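Local coordinates for AlgX/AlgJ SGNH hydrolase-like domain-containing protein (Eubacterium siraeum, PDB 4NZK) that is of unknown function but, as a predicted exported DHHW-family member with an AlgX/AlgJ SGNH hydrolase-like fold, may act as an esterase or acyltransferase on a glycan, at residues Glu166-Tyr171 against Thr221-Ser226; Thr227-Thr232 against Val271-Ala276; Ser249-Gln254 against Glu294-Ile299. All coordinates share one frame; numbering follows the deposited sequence.

Overall arrangement
Three contacts surround the end of a mixed sheet where strands 270-275 and 229-234 lie. Contact 1 sets the start of helix 167-180 against strand 218-224, directly after the Asp-His-His-Trp sequence that names the family. The chain then runs straight into contact 2, the antiparallel pairing at the sheet edge, with centres about 17 Å apart. Contact 3 has its centre about 9 Å from that of contact 1 and about 10 Å from that of contact 2, and it touches both: Tyr-171 meets Phe-297 edge-to-face, while the hydroxyl of Tyr-229 reaches Ser-249 and Ile-250. A bound 1,2-ethanediol, probably from the crystallisation liquor, lies about 4 Å from the side chain of Val-271.

Contact 1 (Glu166-Tyr171 against Thr221-Ser226); sequences EPLGAY and TYYIPS
Glu-166 and Thr-221 are joined by a carboxylate that two torsions deliver: chi1 (-73°) sets CG anti to the carbonyl carbon, and a bend at chi2 (-91°) turns the chain from there. OE1 of Glu-166 then receives the backbone N of Thr-221 at 3.2 Å through its syn lone pair, in a nearly straight bond of 169°. Thr-221 O lies against the Pro-167 ring, 3.1 Å from its CG, and the CB of Tyr-222 packs on the same CG. Glu-166 is the N-cap residue of helix 167-180 and follows the Asp-His-His-Trp signature of the DHHW family; its bond to Thr-221 ties the helix start to a strand paired with strand 192-199. In the first turn the N-H of Leu-168 has no helical acceptor; it donates instead to a water 3.0 Å from Leu-168 N, which also lies 2.7 Å from Thr-221 O and 2.8 Å from Tyr-223 OH. Replacing Glu-166 with an alanine would probably leave the N-H of Thr-221 without its mate and weaken the hold on strand 218-224. The Tyr-223 ring has the N of Leu-168 at its edge, in plane, and its CE2 lies 3.9 Å from Pro-167 CB, while its OH comes 3.7 Å from Leu-168 CB.

Contact 2 (Thr227-Thr232 against Val271-Ala276); sequences TDYTAT and VKIETA
Tyr-229 and Ile-273 meet on the packed face of an antiparallel strand pair, where CD2 of the tyrosine ring lies 3.8 Å from CG2 of the isoleucine. The tyrosine CG stands between the backbone N and the carbonyl carbon (chi1 74°). Its CB also lies by Ile-273 CG2, and its OH hydrogen-bonds Ser-249 OG and Ile-250 N. Next along this face, CB of Ala-231 fits 4.1 Å from Val-271 CG1 and also touches CG1 of Ile-273. Thr-275 completes the row, its CG2 against CB of Tyr-229 and its OG1 bonded to the backbone O of Phe-302. Ile-273 also touches Ile-250 and Val-295 from loops and Ile-305 and Val-307 of the neighbouring strand 304-309.

The other face, carrying Thr-230, Thr-232, Lys-272 and Glu-274, is looser and wetter. Its side chains hardly touch across the strands; a water bridges them, 2.8 Å from Thr-232 OG1 and 2.7 Å from Glu-274 OE1, with Thr-230 O also in reach. Lys-272, fully extended, packs on Glu-304 and Tyr-306 of strand 304-309 and on Tyr-234.

Between the two faces runs the backbone pairing. Thr-230 and Glu-274 form one hydrogen-bonded pair, Thr-232 and Lys-272 another, with Thr-232 N to Lys-272 O at 2.8 Å; Ala-276 N to Asp-228 O, 2.9 Å, extends the series past the strand ends. Strand 229-234 is the outermost of the sheet in this chain, and the chemistry implies that main-chain bonds set its register while apolar packing on the Tyr-229 and Ala-231 face, with polar ties such as Thr-227 OG1 to Asp-300, joins it to its surroundings.

Contact 3 (Ser249-Gln254 against Glu294-Ile299); sequences SIFVDQ and EVPFFI
Ile-250 and Phe-251 carry this contact to Val-295, Pro-296 and Ile-299, and an ST turn at Ser-249, just ahead of them, holds the backbone N-H of Phe-251. Ser-249 OG accepts it with Phe-251 N at 2.9 Å (163°), and the backbone O of Ser-249 is bonded to the hydroxyl of Tyr-233. Ile-250 comes next: its CG1 takes the crowded position between the backbone N and the carbonyl carbon (chi1 64°), and the chain extends from there into the opposing segment. The CD1 methyl meets Ile-299 tip to tip, CD1 to CD1 at 3.5 Å, a close methyl-methyl approach. It also lies 4.0 Å from CG of Pro-296 and 4.2 Å from CG1 of Val-295, so one methyl group touches three residues. Segment 294-299 belongs to the connection between the parallel neighbouring strands 282-287 and 304-309, and the contact covers that crossover with a loop leading from strand 229-234 to strand 270-275. Phe-251 follows, its ring obliquely across Pro-296: CE1 lies 4.0 Å from the proline CG, and CZ is at the same distance from CB of that ring. One face of the phenylalanine takes Ile-250 CG1, 3.5 Å above the plane and offset toward the rim, while Pro-225 adds a further neighbour to the ring. Val-252 hydrogen-bonds Thr-262 through its backbone.

Contact 1 (Glu166-Tyr171 against Thr221-Ser226)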
loop_
_atom_site.group_PDB
_atom_site.type_symbol
_atom_site.label_atom_id
_atom_site.label_comp_id
_atom_site.label_asym_id
_atom_site.label_seq_id
_atom_site.Cartn_x
_atom_site.Cartn_y
_atom_site.Cartn_z
ATOM N N GLU A 166 -1.793 0.031 -9.549
ATOM C CA GLU A 166 -0.550 0.246 -10.259
ATOM C C GLU A 166 0.281 1.238 -9.465
ATOM O O GLU A 166 -0.270 2.026 -8.666
ATOM C CB GLU A 166 -0.828 0.864 -11.631
ATOM C CG GLU A 166 -1.437 -0.081 -12.687
ATOM C CD GLU A 166 -0.407 -0.811 -13.548
ATOM O OE1 GLU A 166 0.787 -0.433 -13.551
ATOM O OE2 GLU A 166 -0.836 -1.731 -14.315
ATOM N N PRO A 167 1.594 1.257 -9.699
ATOM C CA PRO A 167 2.428 2.262 -9.071
ATOM C C PRO A 167 1.920 3.694 -9.299
ATOM O O PRO A 167 2.033 4.513 -8.384
ATOM C CB PRO A 167 3.802 1.998 -9.680
ATOM C CG PRO A 167 3.787 0.486 -9.909
ATOM C CD PRO A 167 2.395 0.229 -10.416
ATOM N N LEU A 168 1.267 3.989 -10.420
ATOM C CA LEU A 168 0.734 5.346 -10.629
ATOM C C LEU A 168 -0.319 5.683 -9.565
ATOM O O LEU A 168 -0.386 6.805 -9.098
ATOM C CB LEU A 168 0.170 5.488 -12.042
ATOM C CG LEU A 168 -0.471 6.842 -12.442
ATOM C CD1 LEU A 168 0.533 7.966 -12.360
ATOM C CD2 LEU A 168 -1.109 6.806 -13.812
ATOM N N GLY A 169 -1.178 4.717 -9.241
ATOM C CA GLY A 169 -2.158 4.904 -8.173
ATOM C C GLY A 169 -1.454 5.176 -6.856
ATOM O O GLY A 169 -1.824 6.100 -6.111
ATOM N N ALA A 170 -0.437 4.376 -6.561
ATOM C CA ALA A 170 0.314 4.544 -5.317
ATOM C C ALA A 170 0.964 5.905 -5.262
ATOM O O ALA A 170 1.076 6.482 -4.174
ATOM C CB ALA A 170 1.345 3.463 -5.167
ATOM N N TYR A 171 1.425 6.415 -6.412
ATOM C CA TYR A 171 2.001 7.753 -6.461
ATOM C C TYR A 171 1.024 8.810 -6.002
ATOM O O TYR A 171 1.396 9.718 -5.234
ATOM C CB TYR A 171 2.454 8.091 -7.893
ATOM C CG TYR A 171 2.916 9.501 -8.084
ATOM C CD1 TYR A 171 4.183 9.911 -7.646
ATOM C CD2 TYR A 171 2.081 10.454 -8.633
ATOM C CE1 TYR A 171 4.620 11.236 -7.805
ATOM C CE2 TYR A 171 2.515 11.791 -8.811
ATOM C CZ TYR A 171 3.775 12.174 -8.380
ATOM O OH TYR A 171 4.234 13.482 -8.589
ATOM N N THR A 221 3.702 -0.613 -14.922
ATOM C CA THR A 221 4.658 0.474 -15.078
ATOM C C THR A 221 5.076 0.956 -13.726
ATOM O O THR A 221 4.215 1.267 -12.880
ATOM C CB THR A 221 4.028 1.624 -15.868
ATOM O OG1 THR A 221 3.556 1.113 -17.125
ATOM C CG2 THR A 221 5.036 2.741 -16.080
ATOM N N TYR A 222 6.387 1.028 -13.507
ATOM C CA TYR A 222 6.917 1.529 -12.238
ATOM C C TYR A 222 7.984 2.585 -12.478
ATOM O O TYR A 222 8.333 2.880 -13.630
ATOM C CB TYR A 222 7.407 0.402 -11.344
ATOM C CG TYR A 222 8.650 -0.342 -11.800
ATOM C CD1 TYR A 222 8.567 -1.363 -12.733
ATOM C CD2 TYR A 222 9.889 -0.049 -11.238
ATOM C CE1 TYR A 222 9.697 -2.067 -13.113
ATOM C CE2 TYR A 222 11.024 -0.744 -11.590
ATOM C CZ TYR A 222 10.929 -1.766 -12.536
ATOM O OH TYR A 222 12.057 -2.490 -12.927
ATOM N N TYR A 223 8.442 3.195 -11.402
ATOM C CA TYR A 223 9.199 4.430 -11.484
ATOM C C TYR A 223 10.313 4.460 -10.461
ATOM O O TYR A 223 10.090 4.214 -9.264
ATOM C CB TYR A 223 8.264 5.658 -11.232
ATOM C CG TYR A 223 6.968 5.589 -12.000
ATOM C CD1 TYR A 223 6.856 6.029 -13.308
ATOM C CD2 TYR A 223 5.846 5.013 -11.406
ATOM C CE1 TYR A 223 5.647 5.914 -13.999
ATOM C CE2 TYR A 223 4.644 4.914 -12.069
ATOM C CZ TYR A 223 4.537 5.334 -13.349
ATOM O OH TYR A 223 3.317 5.163 -13.963
ATOM N N ILE A 224 11.514 4.781 -10.922
ATOM C CA ILE A 224 12.666 4.826 -10.032
ATOM C C ILE A 224 12.988 6.289 -9.744
ATOM O O ILE A 224 13.188 7.094 -10.667
ATOM C CB ILE A 224 13.869 4.124 -10.731
ATOM C CG1 ILE A 224 13.522 2.659 -11.077
ATOM C CG2 ILE A 224 15.114 4.192 -9.848
ATOM C CD1 ILE A 224 14.576 1.988 -11.908
ATOM N N PRO A 225 13.085 6.646 -8.465
ATOM C CA PRO A 225 13.272 8.057 -8.146
ATOM C C PRO A 225 14.668 8.551 -8.445
ATOM O O PRO A 225 15.607 7.766 -8.559
ATOM C CB PRO A 225 13.006 8.105 -6.629
ATOM C CG PRO A 225 13.367 6.728 -6.125
ATOM C CD PRO A 225 12.969 5.793 -7.265
ATOM N N SER A 226 14.783 9.869 -8.505
ATOM C CA SER A 226 16.040 10.538 -8.857
ATOM C C SER A 226 17.017 10.699 -7.689
ATOM O O SER A 226 18.206 10.816 -7.904
ATOM C CB SER A 226 15.730 11.909 -9.496
ATOM O OG SER A 226 15.159 12.812 -8.546
HETATM O O HOH W 1 1.982 2.808 -13.094
HETATM O O HOH W 2 0.914 0.604 -16.864
#

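Contact 2 (Thr227-Thr232 against Val271-Ala276)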
loop_
_atom_site.group_PDB
_atom_site.type_symbol
_atom_site.label_atom_id
_atom_site.label_comp_id
_atom_site.label_asym_id
_atom_site.label_seq_id
_atom_site.Cartn_x
_atom_site.Cartn_y
_atom_site.Cartn_z
ATOM N N THR A 227 16.515 10.688 -6.458
ATOM C CA THR A 227 17.354 10.856 -5.284
ATOM C C THR A 227 18.138 9.598 -4.976
ATOM O O THR A 227 17.590 8.485 -4.996
ATOM C CB THR A 227 16.493 11.307 -4.076
ATOM O OG1 THR A 227 15.828 12.538 -4.394
ATOM C CG2 THR A 227 17.338 11.513 -2.789
ATOM N N ASP A 228 19.432 9.759 -4.686
ATOM C CA ASP A 228 20.261 8.614 -4.351
ATOM C C ASP A 228 19.850 8.055 -2.984
ATOM O O ASP A 228 19.403 8.790 -2.101
ATOM C CB ASP A 228 21.755 8.985 -4.380
ATOM C CG ASP A 228 22.662 7.770 -4.284
ATOM O OD1 ASP A 228 22.301 6.717 -4.846
ATOM O OD2 ASP A 228 23.743 7.868 -3.666
ATOM N N TYR A 229 19.969 6.744 -2.844
ATOM C CA TYR A 229 19.634 6.076 -1.576
ATOM C C TYR A 229 20.384 4.728 -1.486
ATOM O O TYR A 229 20.951 4.226 -2.479
ATOM C CB TYR A 229 18.094 5.815 -1.478
ATOM C CG TYR A 229 17.657 4.669 -2.380
ATOM C CD1 TYR A 229 17.344 4.875 -3.711
ATOM C CD2 TYR A 229 17.661 3.368 -1.915
ATOM C CE1 TYR A 229 16.990 3.822 -4.544
ATOM C CE2 TYR A 229 17.331 2.293 -2.739
ATOM C CZ TYR A 229 16.987 2.513 -4.058
ATOM O OH TYR A 229 16.702 1.440 -4.881
ATOM N N THR A 230 20.408 4.183 -0.267
ATOM C CA THR A 230 20.916 2.845 0.008
ATOM C C THR A 230 19.912 2.129 0.909
ATOM O O THR A 230 19.482 2.696 1.906
ATOM C CB THR A 230 22.261 2.851 0.750
ATOM O OG1 THR A 230 23.131 3.853 0.205
ATOM C CG2 THR A 230 22.886 1.473 0.670
ATOM N N ALA A 231 19.503 0.930 0.525
ATOM C CA ALA A 231 18.604 0.123 1.342
ATOM C C ALA A 231 19.390 -0.976 2.027
ATOM O O ALA A 231 20.312 -1.548 1.420
ATOM C CB ALA A 231 17.487 -0.455 0.504
ATOM N N THR A 232 19.006 -1.286 3.264
ATOM C CA THR A 232 19.573 -2.398 4.039
ATOM C C THR A 232 18.409 -3.298 4.436
ATOM O O THR A 232 17.378 -2.825 4.966
ATOM C CB THR A 232 20.352 -1.888 5.255
ATOM O OG1 THR A 232 21.385 -0.996 4.791
ATOM C CG2 THR A 232 20.986 -3.048 6.031
ATOM N N VAL A 271 12.891 -3.233 5.974
ATOM C CA VAL A 271 13.852 -2.574 5.090
ATOM C C VAL A 271 14.131 -1.167 5.609
ATOM O O VAL A 271 13.203 -0.436 5.909
ATOM C CB VAL A 271 13.331 -2.496 3.632
ATOM C CG1 VAL A 271 14.365 -1.845 2.735
ATOM C CG2 VAL A 271 12.942 -3.881 3.125
ATOM N N LYS A 272 15.407 -0.832 5.745
ATOM C CA LYS A 272 15.822 0.503 6.119
ATOM C C LYS A 272 16.392 1.172 4.876
ATOM O O LYS A 272 17.230 0.604 4.187
ATOM C CB LYS A 272 16.877 0.484 7.222
ATOM C CG LYS A 272 17.406 1.874 7.572
ATOM C CD LYS A 272 18.424 1.796 8.700
ATOM C CE LYS A 272 18.977 3.182 9.010
ATOM N NZ LYS A 272 19.839 3.189 10.230
ATOM N N ILE A 273 15.937 2.396 4.628
ATOM C CA ILE A 273 16.382 3.166 3.452
ATOM C C ILE A 273 16.969 4.476 3.956
ATOM O O ILE A 273 16.336 5.179 4.753
ATOM C CB ILE A 273 15.218 3.457 2.482
ATOM C CG1 ILE A 273 14.555 2.176 2.025
ATOM C CG2 ILE A 273 15.678 4.232 1.256
ATOM C CD1 ILE A 273 13.195 2.364 1.452
ATOM N N GLU A 274 18.190 4.776 3.511
ATOM C CA GLU A 274 18.885 6.026 3.842
ATOM C C GLU A 274 19.023 6.753 2.514
ATOM O O GLU A 274 19.523 6.192 1.551
ATOM C CB GLU A 274 20.259 5.766 4.464
ATOM C CG GLU A 274 20.171 5.089 5.822
ATOM C CD GLU A 274 21.495 4.523 6.290
ATOM O OE1 GLU A 274 21.854 3.385 5.883
ATOM O OE2 GLU A 274 22.157 5.200 7.090
ATOM N N THR A 275 18.606 8.007 2.474
ATOM C CA THR A 275 18.627 8.774 1.227
ATOM C C THR A 275 19.568 9.960 1.298
ATOM O O THR A 275 20.076 10.301 2.368
ATOM C CB THR A 275 17.228 9.338 0.864
ATOM O OG1 THR A 275 16.996 10.545 1.573
ATOM C CG2 THR A 275 16.102 8.326 1.145
ATOM N N ALA A 276 19.786 10.572 0.133
ATOM C CA ALA A 276 20.601 11.771 0.038
ATOM C C ALA A 276 19.905 13.062 0.489
ATOM O O ALA A 276 20.547 14.098 0.558
ATOM C CB ALA A 276 21.113 11.925 -1.375
HETATM O O HOH W 3 20.260 1.613 4.671
#

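Contact 3 (Ser249-Gln254 against Glu294-Ile299)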
loop_
_atom_site.group_PDB
_atom_site.type_symbol
_atom_site.label_atom_id
_atom_site.label_comp_id
_atom_site.label_asym_id
_atom_site.label_seq_id
_atom_site.Cartn_x
_atom_site.Cartn_y
_atom_site.Cartn_z
ATOM N N SER A 249 19.328 -2.136 -3.276
ATOM C CA SER A 249 18.243 -1.526 -4.039
ATOM C C SER A 249 16.910 -1.953 -3.451
ATOM O O SER A 249 16.804 -3.001 -2.823
ATOM C CB SER A 249 18.283 -1.987 -5.500
ATOM O OG SER A 249 17.227 -1.406 -6.247
ATOM N N ILE A 250 15.893 -1.107 -3.621
ATOM C CA ILE A 250 14.524 -1.525 -3.296
ATOM C C ILE A 250 13.839 -2.185 -4.477
ATOM O O ILE A 250 12.702 -2.603 -4.347
ATOM C CB ILE A 250 13.626 -0.390 -2.749
ATOM C CG1 ILE A 250 13.436 0.679 -3.812
ATOM C CG2 ILE A 250 14.175 0.117 -1.431
ATOM C CD1 ILE A 250 12.407 1.697 -3.374
ATOM N N PHE A 251 14.477 -2.219 -5.646
ATOM C CA PHE A 251 13.896 -2.833 -6.842
ATOM C C PHE A 251 14.562 -4.156 -7.080
ATOM O O PHE A 251 15.780 -4.207 -7.284
ATOM C CB PHE A 251 14.025 -1.906 -8.075
ATOM C CG PHE A 251 13.416 -0.553 -7.847
ATOM C CD1 PHE A 251 12.059 -0.349 -8.019
ATOM C CD2 PHE A 251 14.191 0.503 -7.417
ATOM C CE1 PHE A 251 11.479 0.902 -7.763
ATOM C CE2 PHE A 251 13.630 1.737 -7.136
ATOM C CZ PHE A 251 12.258 1.946 -7.332
ATOM N N VAL A 252 13.747 -5.215 -7.076
ATOM C CA VAL A 252 14.218 -6.568 -7.179
ATOM C C VAL A 252 13.738 -7.160 -8.493
ATOM O O VAL A 252 12.552 -7.124 -8.799
ATOM C CB VAL A 252 13.686 -7.383 -5.984
ATOM C CG1 VAL A 252 14.181 -8.828 -6.018
ATOM C CG2 VAL A 252 14.177 -6.762 -4.688
ATOM N N ASP A 253 14.638 -7.766 -9.244
ATOM C CA ASP A 253 14.246 -8.400 -10.526
ATOM C C ASP A 253 13.296 -9.575 -10.294
ATOM O O ASP A 253 13.474 -10.356 -9.345
ATOM C CB ASP A 253 15.465 -8.876 -11.300
ATOM C CG ASP A 253 16.300 -7.722 -11.846
ATOM O OD1 ASP A 253 15.776 -6.585 -11.958
ATOM O OD2 ASP A 253 17.483 -7.958 -12.174
ATOM N N GLN A 254 12.257 -9.621 -11.116
ATOM C CA GLN A 254 11.231 -10.631 -11.025
ATOM C C GLN A 254 10.777 -11.088 -12.384
ATOM O O GLN A 254 10.821 -10.312 -13.353
ATOM C CB GLN A 254 9.973 -10.055 -10.381
ATOM C CG GLN A 254 10.132 -9.540 -8.976
ATOM C CD GLN A 254 10.364 -10.609 -7.958
ATOM O OE1 GLN A 254 10.079 -11.771 -8.203
ATOM N NE2 GLN A 254 10.891 -10.226 -6.803
ATOM N N GLU A 294 4.059 2.340 -2.501
ATOM C CA GLU A 294 4.219 3.745 -2.093
ATOM C C GLU A 294 5.678 4.084 -1.842
ATOM O O GLU A 294 6.083 5.208 -2.019
ATOM C CB GLU A 294 3.441 4.056 -0.807
ATOM C CG GLU A 294 1.935 3.854 -0.929
ATOM C CD GLU A 294 1.162 4.074 0.379
ATOM O OE1 GLU A 294 1.605 4.889 1.206
ATOM O OE2 GLU A 294 0.074 3.432 0.563
ATOM N N VAL A 295 6.465 3.094 -1.432
ATOM C CA VAL A 295 7.828 3.348 -0.930
ATOM C C VAL A 295 8.731 4.099 -1.891
ATOM O O VAL A 295 9.394 5.063 -1.462
ATOM C CB VAL A 295 8.484 2.049 -0.397
ATOM C CG1 VAL A 295 9.925 2.285 0.010
ATOM C CG2 VAL A 295 7.691 1.524 0.800
ATOM N N PRO A 296 8.735 3.726 -3.193
ATOM C CA PRO A 296 9.598 4.467 -4.117
ATOM C C PRO A 296 9.336 5.982 -4.134
ATOM O O PRO A 296 10.231 6.772 -4.432
ATOM C CB PRO A 296 9.251 3.834 -5.480
ATOM C CG PRO A 296 8.922 2.403 -5.123
ATOM C CD PRO A 296 8.103 2.570 -3.859
ATOM N N PHE A 297 8.107 6.371 -3.825
ATOM C CA PHE A 297 7.683 7.784 -3.884
ATOM C C PHE A 297 7.981 8.553 -2.626
ATOM O O PHE A 297 7.645 9.727 -2.554
ATOM C CB PHE A 297 6.194 7.852 -4.224
ATOM C CG PHE A 297 5.842 7.057 -5.449
ATOM C CD1 PHE A 297 6.436 7.360 -6.672
ATOM C CD2 PHE A 297 4.959 5.994 -5.388
ATOM C CE1 PHE A 297 6.149 6.629 -7.821
ATOM C CE2 PHE A 297 4.681 5.258 -6.518
ATOM C CZ PHE A 297 5.266 5.568 -7.736
ATOM N N PHE A 298 8.608 7.909 -1.638
ATOM C CA PHE A 298 9.024 8.606 -0.419
ATOM C C PHE A 298 10.511 8.934 -0.367
ATOM O O PHE A 298 10.942 9.761 0.448
ATOM C CB PHE A 298 8.675 7.793 0.828
ATOM C CG PHE A 298 7.213 7.512 0.991
ATOM C CD1 PHE A 298 6.264 8.432 0.629
ATOM C CD2 PHE A 298 6.795 6.311 1.537
ATOM C CE1 PHE A 298 4.915 8.173 0.835
ATOM C CE2 PHE A 298 5.456 6.044 1.723
ATOM C CZ PHE A 298 4.527 6.967 1.373
ATOM N N ILE A 299 11.276 8.321 -1.260
ATOM C CA ILE A 299 12.739 8.430 -1.244
ATOM C C ILE A 299 13.222 9.869 -1.413
ATOM O O ILE A 299 14.167 10.292 -0.756
ATOM C CB ILE A 299 13.350 7.471 -2.287
ATOM C CG1 ILE A 299 13.243 6.029 -1.712
ATOM C CG2 ILE A 299 14.795 7.842 -2.590
ATOM C CD1 ILE A 299 13.583 4.912 -2.650
#